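Local coordinates for ribonuclease S-F11 (Nicotiana alata, PDB 1IOO), which cleaves RNA as a secreted stylar ribonuclease of the T2 family, associated with gametophytic self-incompatibility, by which a plant rejects its own pollen, at residues H20-A25 with K71-Y76; F29-L34 with K65-L70; D113-L118 with I166-T171. One frame throughout, in Å; residues are numbered along the deposited sequence.

Contact 1 (H20-A25 with K71-Y76); sequences HCERIA and KFEQDY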
loop_
_atom_site.group_PDB
_atom_site.type_symbol
_atom_site.label_atom_id
_atom_site.label_comp_id
_atom_site.label_asym_id
_atom_site.label_seq_id
_atom_site.Cartn_x
_atom_site.Cartn_y
_atom_site.Cartn_z
ATOM N N HIS A 20 4.593 16.187 -1.824
ATOM C CA HIS A 20 5.718 16.745 -1.101
ATOM C C HIS A 20 6.154 15.794 0.004
ATOM O O HIS A 20 5.355 15.434 0.871
ATOM C CB HIS A 20 5.364 18.096 -0.485
ATOM C CG HIS A 20 6.456 18.658 0.368
ATOM N ND1 HIS A 20 7.685 19.019 -0.143
ATOM C CD2 HIS A 20 6.531 18.857 1.705
ATOM C CE1 HIS A 20 8.470 19.415 0.843
ATOM N NE2 HIS A 20 7.794 19.325 1.975
ATOM N N CYS A 21 7.415 15.380 -0.037
ATOM C CA CYS A 21 7.946 14.459 0.962
ATOM C C CYS A 21 8.950 15.134 1.873
ATOM O O CYS A 21 9.756 15.954 1.434
ATOM C CB CYS A 21 8.636 13.267 0.299
ATOM S SG CYS A 21 7.487 12.070 -0.437
ATOM N N GLU A 22 8.896 14.775 3.151
ATOM C CA GLU A 22 9.837 15.286 4.133
ATOM C C GLU A 22 10.886 14.229 4.450
ATOM O O GLU A 22 11.885 14.506 5.110
ATOM C CB GLU A 22 9.109 15.694 5.414
ATOM C CG GLU A 22 8.332 17.000 5.310
ATOM C CD GLU A 22 9.230 18.203 5.068
ATOM O OE1 GLU A 22 10.367 18.215 5.587
ATOM O OE2 GLU A 22 8.794 19.145 4.374
ATOM N N ARG A 23 10.638 13.009 3.985
ATOM C CA ARG A 23 11.573 11.900 4.173
ATOM C C ARG A 23 12.206 11.514 2.849
ATOM O O ARG A 23 11.615 11.727 1.789
ATOM C CB ARG A 23 10.860 10.639 4.699
ATOM C CG ARG A 23 10.185 10.752 6.063
ATOM C CD ARG A 23 11.189 11.019 7.185
ATOM N NE ARG A 23 12.079 9.883 7.447
ATOM C CZ ARG A 23 11.770 8.841 8.214
ATOM N NH1 ARG A 23 10.585 8.778 8.807
ATOM N NH2 ARG A 23 12.651 7.854 8.389
ATOM N N ILE A 24 13.419 10.973 2.902
ATOM C CA ILE A 24 14.055 10.478 1.691
ATOM C C ILE A 24 13.299 9.249 1.217
ATOM O O ILE A 24 13.002 8.367 2.018
ATOM C CB ILE A 24 15.536 10.078 1.950
ATOM C CG1 ILE A 24 16.360 11.313 2.328
ATOM C CG2 ILE A 24 16.122 9.399 0.717
ATOM C CD1 ILE A 24 16.465 12.355 1.236
ATOM N N ALA A 25 12.954 9.201 -0.065
ATOM C CA ALA A 25 12.191 8.073 -0.594
ATOM C C ALA A 25 13.006 6.785 -0.586
ATOM O O ALA A 25 14.061 6.709 -1.211
ATOM C CB ALA A 25 11.721 8.374 -2.010
ATOM N N LYS A 71 5.433 11.977 4.232
ATOM C CA LYS A 71 5.065 13.400 4.201
ATOM C C LYS A 71 5.550 14.183 5.423
ATOM O O LYS A 71 5.463 15.413 5.436
ATOM C CB LYS A 71 3.545 13.542 4.088
ATOM C CG LYS A 71 2.983 13.101 2.748
ATOM C CD LYS A 71 1.569 12.555 2.876
ATOM C CE LYS A 71 0.584 13.586 3.389
ATOM N NZ LYS A 71 -0.787 12.996 3.484
ATOM N N PHE A 72 6.074 13.501 6.434
ATOM C CA PHE A 72 6.485 14.199 7.649
ATOM C C PHE A 72 7.925 13.933 8.024
ATOM O O PHE A 72 8.495 12.896 7.682
ATOM C CB PHE A 72 5.589 13.782 8.827
ATOM C CG PHE A 72 4.132 14.048 8.603
ATOM C CD1 PHE A 72 3.330 13.130 7.929
ATOM C CD2 PHE A 72 3.564 15.235 9.052
ATOM C CE1 PHE A 72 1.981 13.395 7.706
ATOM C CE2 PHE A 72 2.219 15.508 8.834
ATOM C CZ PHE A 72 1.426 14.593 8.163
ATOM N N GLU A 73 8.512 14.896 8.724
ATOM C CA GLU A 73 9.855 14.751 9.245
ATOM C C GLU A 73 9.918 13.507 10.124
ATOM O O GLU A 73 8.908 13.111 10.713
ATOM C CB GLU A 73 10.225 15.978 10.083
ATOM C CG GLU A 73 10.331 17.296 9.314
ATOM C CD GLU A 73 9.025 18.097 9.261
ATOM O OE1 GLU A 73 9.111 19.341 9.167
ATOM O OE2 GLU A 73 7.928 17.498 9.303
ATOM N N GLN A 74 11.091 12.892 10.218
ATOM C CA GLN A 74 11.246 11.681 11.011
ATOM C C GLN A 74 10.851 11.887 12.477
ATOM O O GLN A 74 10.146 11.057 13.049
ATOM C CB GLN A 74 12.687 11.168 10.932
ATOM C CG GLN A 74 12.903 9.897 11.728
ATOM C CD GLN A 74 14.208 9.213 11.384
ATOM O OE1 GLN A 74 15.132 9.840 10.869
ATOM N NE2 GLN A 74 14.292 7.921 11.678
ATOM N N ASP A 75 11.299 12.980 13.090
ATOM C CA ASP A 75 10.984 13.221 14.498
ATOM C C ASP A 75 9.479 13.343 14.719
ATOM O O ASP A 75 8.914 12.660 15.574
ATOM C CB ASP A 75 11.709 14.467 15.019
ATOM C CG ASP A 75 11.491 14.687 16.509
ATOM O OD1 ASP A 75 11.401 13.691 17.260
ATOM O OD2 ASP A 75 11.424 15.857 16.935
ATOM N N TYR A 76 8.827 14.199 13.939
ATOM C CA TYR A 76 7.381 14.367 14.069
ATOM C C TYR A 76 6.653 13.054 13.773
ATOM O O TYR A 76 5.703 12.683 14.464
ATOM C CB TYR A 76 6.876 15.455 13.115
ATOM C CG TYR A 76 5.446 15.842 13.396
ATOM C CD1 TYR A 76 5.144 16.743 14.416
ATOM C CD2 TYR A 76 4.390 15.259 12.693
ATOM C CE1 TYR A 76 3.831 17.053 14.739
ATOM C CE2 TYR A 76 3.067 15.560 13.010
ATOM C CZ TYR A 76 2.798 16.458 14.036
ATOM O OH TYR A 76 1.490 16.741 14.371
HETATM O O HOH W 1 4.724 16.837 3.098
HETATM O O HOH W 2 8.087 10.428 9.038
#

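Contact 2 (F29-L34 with K65-L70); sequences FTIHGL and KHWMQL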
loop_
_atom_site.group_PDB
_atom_site.type_symbol
_atom_site.label_atom_id
_atom_site.label_comp_id
_atom_site.label_asym_id
_atom_site.label_seq_id
_atom_site.Cartn_x
_atom_site.Cartn_y
_atom_site.Cartn_z
ATOM N N PHE A 29 9.332 -0.743 -1.935
ATOM C CA PHE A 29 7.936 -0.476 -1.654
ATOM C C PHE A 29 7.708 -0.334 -0.165
ATOM O O PHE A 29 8.364 -0.993 0.643
ATOM C CB PHE A 29 7.028 -1.589 -2.193
ATOM C CG PHE A 29 6.947 -1.631 -3.687
ATOM C CD1 PHE A 29 7.909 -2.303 -4.426
ATOM C CD2 PHE A 29 5.919 -0.971 -4.359
ATOM C CE1 PHE A 29 7.860 -2.320 -5.814
ATOM C CE2 PHE A 29 5.859 -0.977 -5.751
ATOM C CZ PHE A 29 6.833 -1.654 -6.481
ATOM N N THR A 30 6.808 0.570 0.195
ATOM C CA THR A 30 6.444 0.776 1.585
ATOM C C THR A 30 4.939 0.679 1.734
ATOM O O THR A 30 4.212 0.742 0.745
ATOM C CB THR A 30 6.905 2.146 2.108
ATOM O OG1 THR A 30 6.315 3.177 1.315
ATOM C CG2 THR A 30 8.421 2.256 2.056
ATOM N N ILE A 31 4.468 0.503 2.960
ATOM C CA ILE A 31 3.038 0.386 3.192
ATOM C C ILE A 31 2.351 1.745 3.163
ATOM O O ILE A 31 2.807 2.698 3.799
ATOM C CB ILE A 31 2.743 -0.232 4.565
ATOM C CG1 ILE A 31 3.352 -1.630 4.650
ATOM C CG2 ILE A 31 1.235 -0.263 4.805
ATOM C CD1 ILE A 31 3.398 -2.179 6.065
ATOM N N HIS A 32 1.269 1.834 2.396
ATOM C CA HIS A 32 0.453 3.045 2.360
ATOM C C HIS A 32 -0.758 2.847 3.246
ATOM O O HIS A 32 -1.221 3.766 3.926
ATOM C CB HIS A 32 -0.027 3.348 0.942
ATOM C CG HIS A 32 -0.907 4.555 0.861
ATOM N ND1 HIS A 32 -0.497 5.801 1.284
ATOM C CD2 HIS A 32 -2.181 4.705 0.427
ATOM C CE1 HIS A 32 -1.483 6.667 1.116
ATOM N NE2 HIS A 32 -2.515 6.027 0.598
ATOM N N GLY A 33 -1.258 1.617 3.243
ATOM C CA GLY A 33 -2.391 1.273 4.072
ATOM C C GLY A 33 -2.823 -0.175 3.965
ATOM O O GLY A 33 -2.317 -0.961 3.161
ATOM N N LEU A 34 -3.739 -0.528 4.858
ATOM C CA LEU A 34 -4.376 -1.833 4.895
ATOM C C LEU A 34 -5.858 -1.593 5.038
ATOM O O LEU A 34 -6.342 -1.287 6.130
ATOM C CB LEU A 34 -3.827 -2.658 6.068
ATOM C CG LEU A 34 -4.331 -4.100 6.200
ATOM C CD1 LEU A 34 -4.058 -4.874 4.915
ATOM C CD2 LEU A 34 -3.655 -4.776 7.387
ATOM N N LYS A 65 10.162 2.237 9.289
ATOM C CA LYS A 65 10.839 1.731 8.113
ATOM C C LYS A 65 9.848 1.192 7.073
ATOM O O LYS A 65 9.823 1.657 5.938
ATOM C CB LYS A 65 11.821 0.613 8.489
ATOM C CG LYS A 65 12.484 -0.039 7.282
ATOM C CD LYS A 65 13.384 -1.203 7.682
ATOM C CE LYS A 65 13.971 -1.867 6.446
ATOM N NZ LYS A 65 14.847 -3.027 6.782
ATOM N N HIS A 66 9.009 0.247 7.483
ATOM C CA HIS A 66 8.104 -0.434 6.556
ATOM C C HIS A 66 6.865 0.374 6.204
ATOM O O HIS A 66 6.273 0.160 5.148
ATOM C CB HIS A 66 7.722 -1.794 7.124
ATOM C CG HIS A 66 8.889 -2.718 7.257
ATOM N ND1 HIS A 66 9.442 -3.062 8.474
ATOM C CD2 HIS A 66 9.649 -3.319 6.314
ATOM C CE1 HIS A 66 10.495 -3.834 8.269
ATOM N NE2 HIS A 66 10.644 -4.004 6.967
ATOM N N TRP A 67 6.453 1.260 7.101
ATOM C CA TRP A 67 5.301 2.131 6.870
ATOM C C TRP A 67 5.728 3.582 7.036
ATOM O O TRP A 67 5.048 4.384 7.672
ATOM C CB TRP A 67 4.180 1.798 7.869
ATOM C CG TRP A 67 2.790 2.266 7.467
ATOM C CD1 TRP A 67 2.459 3.421 6.805
ATOM C CD2 TRP A 67 1.551 1.613 7.769
ATOM N NE1 TRP A 67 1.090 3.523 6.682
ATOM C CE2 TRP A 67 0.510 2.428 7.266
ATOM C CE3 TRP A 67 1.218 0.419 8.420
ATOM C CZ2 TRP A 67 -0.840 2.085 7.391
ATOM C CZ3 TRP A 67 -0.123 0.078 8.547
ATOM C CH2 TRP A 67 -1.135 0.909 8.034
ATOM N N MET A 68 6.873 3.912 6.453
ATOM C CA MET A 68 7.426 5.246 6.581
ATOM C C MET A 68 6.414 6.311 6.200
ATOM O O MET A 68 5.781 6.235 5.146
ATOM C CB MET A 68 8.682 5.386 5.720
ATOM C CG MET A 68 9.510 6.617 6.057
ATOM S SD MET A 68 11.042 6.732 5.116
ATOM C CE MET A 68 12.015 5.387 5.829
ATOM N N GLN A 69 6.242 7.288 7.084
ATOM C CA GLN A 69 5.346 8.408 6.825
ATOM C C GLN A 69 6.111 9.474 6.048
ATOM O O GLN A 69 6.669 10.409 6.617
ATOM C CB GLN A 69 4.816 8.928 8.158
ATOM C CG GLN A 69 4.162 7.814 8.985
ATOM C CD GLN A 69 3.868 8.229 10.408
ATOM O OE1 GLN A 69 2.726 8.520 10.763
ATOM N NE2 GLN A 69 4.905 8.262 11.236
ATOM N N LEU A 70 6.144 9.279 4.734
ATOM C CA LEU A 70 6.927 10.082 3.798
ATOM C C LEU A 70 6.635 11.581 3.837
ATOM O O LEU A 70 7.511 12.375 3.504
ATOM C CB LEU A 70 6.701 9.555 2.379
ATOM C CG LEU A 70 7.103 8.091 2.170
ATOM C CD1 LEU A 70 6.657 7.636 0.789
ATOM C CD2 LEU A 70 8.608 7.947 2.339
HETATM O O HOH W 3 4.819 4.467 3.240
HETATM O O HOH W 4 -0.168 5.951 5.041
#

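Contact 3 (D113-L118 with I166-T171); sequences DKFDLL and IGICFT. With NAG (2-acetamido-2-deoxy-beta-D-glucopyranose), chain C; MAN (alpha-D-mannopyranose), chain B; NAG (2-acetamido-2-deoxy-beta-D-glucopyranose), chain D.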
loop_
_atom_site.group_PDB
_atom_site.type_symbol
_atom_site.label_atom_id
_atom_site.label_comp_id
_atom_site.label_asym_id
_atom_site.label_seq_id
_atom_site.Cartn_x
_atom_site.Cartn_y
_atom_site.Cartn_z
ATOM N N ASP A 113 5.899 -8.141 4.575
ATOM C CA ASP A 113 7.068 -9.010 4.621
ATOM C C ASP A 113 6.912 -10.223 3.709
ATOM O O ASP A 113 7.894 -10.881 3.364
ATOM C CB ASP A 113 7.300 -9.469 6.058
ATOM C CG ASP A 113 8.626 -10.165 6.235
ATOM O OD1 ASP A 113 9.661 -9.540 5.933
ATOM O OD2 ASP A 113 8.633 -11.331 6.678
ATOM N N LYS A 114 5.677 -10.521 3.325
ATOM C CA LYS A 114 5.406 -11.655 2.451
ATOM C C LYS A 114 5.861 -11.389 1.026
ATOM O O LYS A 114 6.007 -12.321 0.232
ATOM C CB LYS A 114 3.904 -11.959 2.409
ATOM C CG LYS A 114 3.371 -12.806 3.547
ATOM C CD LYS A 114 1.851 -12.957 3.442
ATOM C CE LYS A 114 1.409 -13.511 2.086
ATOM N NZ LYS A 114 1.845 -14.918 1.839
ATOM N N PHE A 115 6.092 -10.122 0.694
ATOM C CA PHE A 115 6.435 -9.793 -0.670
ATOM C C PHE A 115 7.726 -9.012 -0.809
ATOM O O PHE A 115 8.199 -8.336 0.105
ATOM C CB PHE A 115 5.331 -8.950 -1.327
ATOM C CG PHE A 115 3.962 -9.546 -1.220
ATOM C CD1 PHE A 115 3.059 -9.090 -0.261
ATOM C CD2 PHE A 115 3.581 -10.583 -2.059
ATOM C CE1 PHE A 115 1.788 -9.667 -0.142
ATOM C CE2 PHE A 115 2.321 -11.168 -1.952
ATOM C CZ PHE A 115 1.422 -10.713 -0.995
ATOM N N ASP A 116 8.294 -9.165 -1.997
ATOM C CA ASP A 116 9.421 -8.403 -2.467
ATOM C C ASP A 116 9.135 -8.077 -3.915
ATOM O O ASP A 116 9.710 -8.664 -4.829
ATOM C CB ASP A 116 10.740 -9.178 -2.352
ATOM C CG ASP A 116 11.952 -8.301 -2.637
ATOM O OD1 ASP A 116 11.774 -7.183 -3.177
ATOM O OD2 ASP A 116 13.087 -8.730 -2.330
ATOM N N LEU A 117 8.146 -7.207 -4.102
ATOM C CA LEU A 117 7.657 -6.855 -5.427
ATOM C C LEU A 117 8.740 -6.281 -6.311
ATOM O O LEU A 117 8.723 -6.491 -7.521
ATOM C CB LEU A 117 6.469 -5.894 -5.321
ATOM C CG LEU A 117 5.274 -6.390 -4.495
ATOM C CD1 LEU A 117 4.120 -5.413 -4.662
ATOM C CD2 LEU A 117 4.844 -7.788 -4.941
ATOM N N LEU A 118 9.675 -5.542 -5.727
ATOM C CA LEU A 118 10.754 -4.988 -6.519
ATOM C C LEU A 118 11.561 -6.108 -7.176
ATOM O O LEU A 118 11.903 -6.033 -8.356
ATOM C CB LEU A 118 11.665 -4.117 -5.649
ATOM C CG LEU A 118 12.746 -3.370 -6.429
ATOM C CD1 LEU A 118 12.107 -2.468 -7.477
ATOM C CD2 LEU A 118 13.584 -2.549 -5.466
ATOM N N ILE A 166 0.570 -0.437 -5.559
ATOM C CA ILE A 166 0.124 -1.773 -5.897
ATOM C C ILE A 166 -0.714 -2.332 -4.771
ATOM O O ILE A 166 -0.298 -2.318 -3.615
ATOM C CB ILE A 166 1.297 -2.736 -6.149
ATOM C CG1 ILE A 166 2.084 -2.274 -7.372
ATOM C CG2 ILE A 166 0.769 -4.157 -6.369
ATOM C CD1 ILE A 166 3.336 -3.090 -7.629
ATOM N N GLY A 167 -1.911 -2.797 -5.108
ATOM C CA GLY A 167 -2.771 -3.371 -4.096
ATOM C C GLY A 167 -2.846 -4.876 -4.234
ATOM O O GLY A 167 -2.915 -5.422 -5.337
ATOM N N ILE A 168 -2.771 -5.546 -3.089
ATOM C CA ILE A 168 -2.895 -6.995 -3.008
ATOM C C ILE A 168 -3.966 -7.326 -1.982
ATOM O O ILE A 168 -3.906 -6.854 -0.848
ATOM C CB ILE A 168 -1.534 -7.646 -2.643
ATOM C CG1 ILE A 168 -0.518 -7.345 -3.753
ATOM C CG2 ILE A 168 -1.692 -9.151 -2.475
ATOM C CD1 ILE A 168 0.888 -7.866 -3.490
ATOM N N CYS A 169 -4.952 -8.121 -2.384
ATOM C CA CYS A 169 -6.095 -8.398 -1.524
ATOM C C CYS A 169 -6.041 -9.768 -0.872
ATOM O O CYS A 169 -5.491 -10.725 -1.413
ATOM C CB CYS A 169 -7.384 -8.193 -2.334
ATOM S SG CYS A 169 -7.446 -6.447 -2.855
ATOM N N PHE A 170 -6.626 -9.827 0.320
ATOM C CA PHE A 170 -6.681 -11.037 1.129
ATOM C C PHE A 170 -8.066 -11.213 1.718
ATOM O O PHE A 170 -8.861 -10.274 1.752
ATOM C CB PHE A 170 -5.723 -10.932 2.323
ATOM C CG PHE A 170 -4.286 -10.721 1.954
ATOM C CD1 PHE A 170 -3.812 -9.461 1.606
ATOM C CD2 PHE A 170 -3.402 -11.793 1.960
ATOM C CE1 PHE A 170 -2.466 -9.277 1.267
ATOM C CE2 PHE A 170 -2.061 -11.620 1.622
ATOM C CZ PHE A 170 -1.594 -10.362 1.276
ATOM N N THR A 171 -8.362 -12.419 2.185
ATOM C CA THR A 171 -9.622 -12.633 2.866
ATOM C C THR A 171 -9.600 -11.872 4.191
ATOM O O THR A 171 -8.528 -11.524 4.682
ATOM C CB THR A 171 -9.859 -14.130 3.124
ATOM O OG1 THR A 171 -8.700 -14.700 3.745
ATOM C CG2 THR A 171 -10.146 -14.849 1.810
HETATM C C1 NAG C . 12.104 -9.015 3.076
HETATM C C2 NAG C . 12.001 -10.535 3.018
HETATM C C3 NAG C . 12.060 -11.131 4.432
HETATM C C4 NAG C . 13.298 -10.611 5.195
HETATM C C5 NAG C . 13.341 -9.078 5.128
HETATM C C6 NAG C . 14.594 -8.493 5.753
HETATM C C7 NAG C . 10.803 -11.492 1.161
HETATM C C8 NAG C . 9.474 -11.748 0.474
HETATM N N2 NAG C . 10.768 -10.920 2.360
HETATM O O3 NAG C . 12.115 -12.546 4.328
HETATM O O4 NAG C . 13.249 -11.020 6.582
HETATM O O5 NAG C . 13.311 -8.636 3.754
HETATM O O6 NAG C . 15.756 -8.883 5.034
HETATM O O7 NAG C . 11.852 -11.809 0.599
HETATM C C1 MAN B . 10.276 -15.935 5.318
HETATM C C2 MAN B . 9.699 -15.453 3.984
HETATM C C3 MAN B . 8.869 -14.185 4.206
HETATM C C4 MAN B . 7.787 -14.435 5.257
HETATM C C5 MAN B . 8.439 -14.940 6.546
HETATM C C6 MAN B . 7.428 -15.304 7.618
HETATM O O2 MAN B . 8.889 -16.471 3.415
HETATM O O3 MAN B . 8.268 -13.782 2.985
HETATM O O4 MAN B . 7.082 -13.229 5.515
HETATM O O5 MAN B . 9.226 -16.122 6.272
HETATM O O6 MAN B . 6.922 -16.618 7.423
HETATM C C1 NAG D . 12.292 -4.683 0.048
HETATM C C2 NAG D . 13.624 -5.327 0.471
HETATM C C3 NAG D . 13.467 -6.835 0.643
HETATM C C4 NAG D . 12.342 -7.108 1.631
HETATM C C5 NAG D . 11.057 -6.466 1.104
HETATM C C6 NAG D . 9.890 -6.670 2.047
HETATM C C7 NAG D . 15.911 -4.863 -0.140
HETATM C C8 NAG D . 16.969 -4.926 -1.228
HETATM N N2 NAG D . 14.648 -5.047 -0.516
HETATM O O3 NAG D . 14.682 -7.385 1.134
HETATM O O4 NAG D . 12.162 -8.525 1.778
HETATM O O5 NAG D . 11.246 -5.040 0.969
HETATM O O6 NAG D . 10.096 -5.978 3.269
HETATM O O7 NAG D . 16.242 -4.650 1.030
#

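Contact 1 (H20-A25 with K71-Y76)
Two acidic side chains, Glu22 and Glu73, lie side by side and point the same way, with Glu22 OE1 only 4.0 Å from Glu73 OE1. Such close like charges would be expected to repel. On the Glu22 side the charge is probably eased by His20, whose NE2 donates a 2.6 Å bond to Glu22 OE2, reaching it from above the carboxylate plane. Nearer its backbone, the Glu22 side chain rests CG against Lys71 O at 3.3 Å. Here the loop after helix 12-18, tied back to that helix by the Cys16-Cys21 disulfide, runs roughly parallel (22°) to the turn leading into helix 74-80, where Glu73 holds the N-cap position. A single water joins the two backbones, donating to both His20 O and Lys71 O. Bends in Arg23 at CD (chi2 -64°) and NE (chi3 -68°) turn its chain toward Gln74, whose CB lies over the centre of one guanidinium face. The amide stacks nearly parallel to the guanidinium, and Gln74 CD is 3.6 Å from Arg23 NH2. A second water sits in the guanidinium plane, accepting from Arg23 NH1 at 3.0 Å and donating to Phe72 O, while NH1 also forms a salt bridge with Asp64. An alanine at Arg23 would probably leave Asp64 without its positive mate and the Gln74 side chain without the flat group it stacks on.

Contact 2 (F29-L34 with K65-L70)
Lys65 O, near the end of helix 57-66, lies 4.2 Å from Thr30 CG2, a loose approach. One residue on, His66 O accepts the backbone hydrogen bond from Ile31 N, 2.9 Å long and nearly straight at 174°. Trp67, the first residue to leave helical geometry, lays its indole across Ile31. With CG anti to the backbone N (chi1 -160°), the side chain starts toward Ile31, whose CG2 sits over the six-membered ring, 3.6 Å from its centroid, in a CH-pi contact. Ile31 O lies over the same indole, 3.1 Å from Trp67 CD1. At the ring edge, in plane, Trp67 NE1 donates to a water 3.2 Å away, which in turn donates to the carbonyl oxygen of His32, the catalytic proton donor. Farther along the indole, CZ2 packs on Gly33 CA. Met68 contributes its carbonyl: one water donates to Met68 O and Ile31 O and accepts from Thr30 OG1. Gln69 centres an inverse gamma turn and sends its amide to Ser83, Trp84 and Gly77; with Leu70 it probably binds the 3'-phosphate of a 3'-terminal ribonucleotide of RNA, as in related enzymes. His32 and Gly33 form a classic beta bulge opposite Val8 of strand 4-10, which pairs with strand 30-37. Helix 101-113 packs on His66 and Trp67, while Trp84 of helix 82-92 meets the indole edge-to-face.

Contact 3 (D113-L118 with I166-T171)
Phe115 and Ile168 meet tip to tip, with the methyl CD1 of Ile168 over the centre of the phenyl ring, 3.8 Å from the centroid and 8° off the ring normal. Here the segment leading into helix 117-123 packs on the antiparallel sheet of the RNase T2 fold: strand 162-170 offers it alternate residues Ile166, Ile168 and Phe170. Phe115 CG lies anti to its carbonyl carbon (chi1 -52°), which starts the side chain toward the strand. The Phe115 ring also meets Phe170 at its rim, in plane, with Phe115 CE1 3.7 Å from Phe170 CZ; each ring presents its edge to the other. Over the opposite face of Phe115 from Ile168, toward the rim, lies CB of its neighbour Lys114. Lys114 runs on past Phe170 in the opposite direction and brings CE to 4.0 Å from Phe170 CE2. At the other end Leu117 CD1 reaches Ile166 CD1 at 3.8 Å. In the second shell, Ile141 and Val144 of helix 134-145 pack on Leu117, and Met177 touches both phenylalanines. Asp116 is the N-cap of helix 117-123, its OD1 accepting from Arg119 N. Sugars of the glycan attached to Asn28 lie against residues 113-116. Asp113 O accepts from N2 of the chain C N-acetylglucosamine and from O3 of the mannose. A third bond to Asp113 reaches its side chain: mannose O4 donates to OD2 at 2.7 Å.

Contact 1 lies at the surface, its centre about 17 Å from the chain centre, whereas contacts 2 and 3 are buried and reach the same sheet. The chemistry follows: charges, a guanidinium stack and bridging waters in contact 1; a backbone bond, an indole face and two bridging waters, one of them on the carbonyl of the catalytic histidine, in contact 2; apolar tips in contact 3, with sugars bound on its outer side. Contacts 1 and 2 join directly, as Leu70 O probably accepts from Glu22 N and Arg23 N. Contacts 2 and 3 meet through Phe29, whose ring packs on Leu117, Leu118 and Ile166. Contacts 1 and 3 do not touch and flank the chain centre on opposite sides.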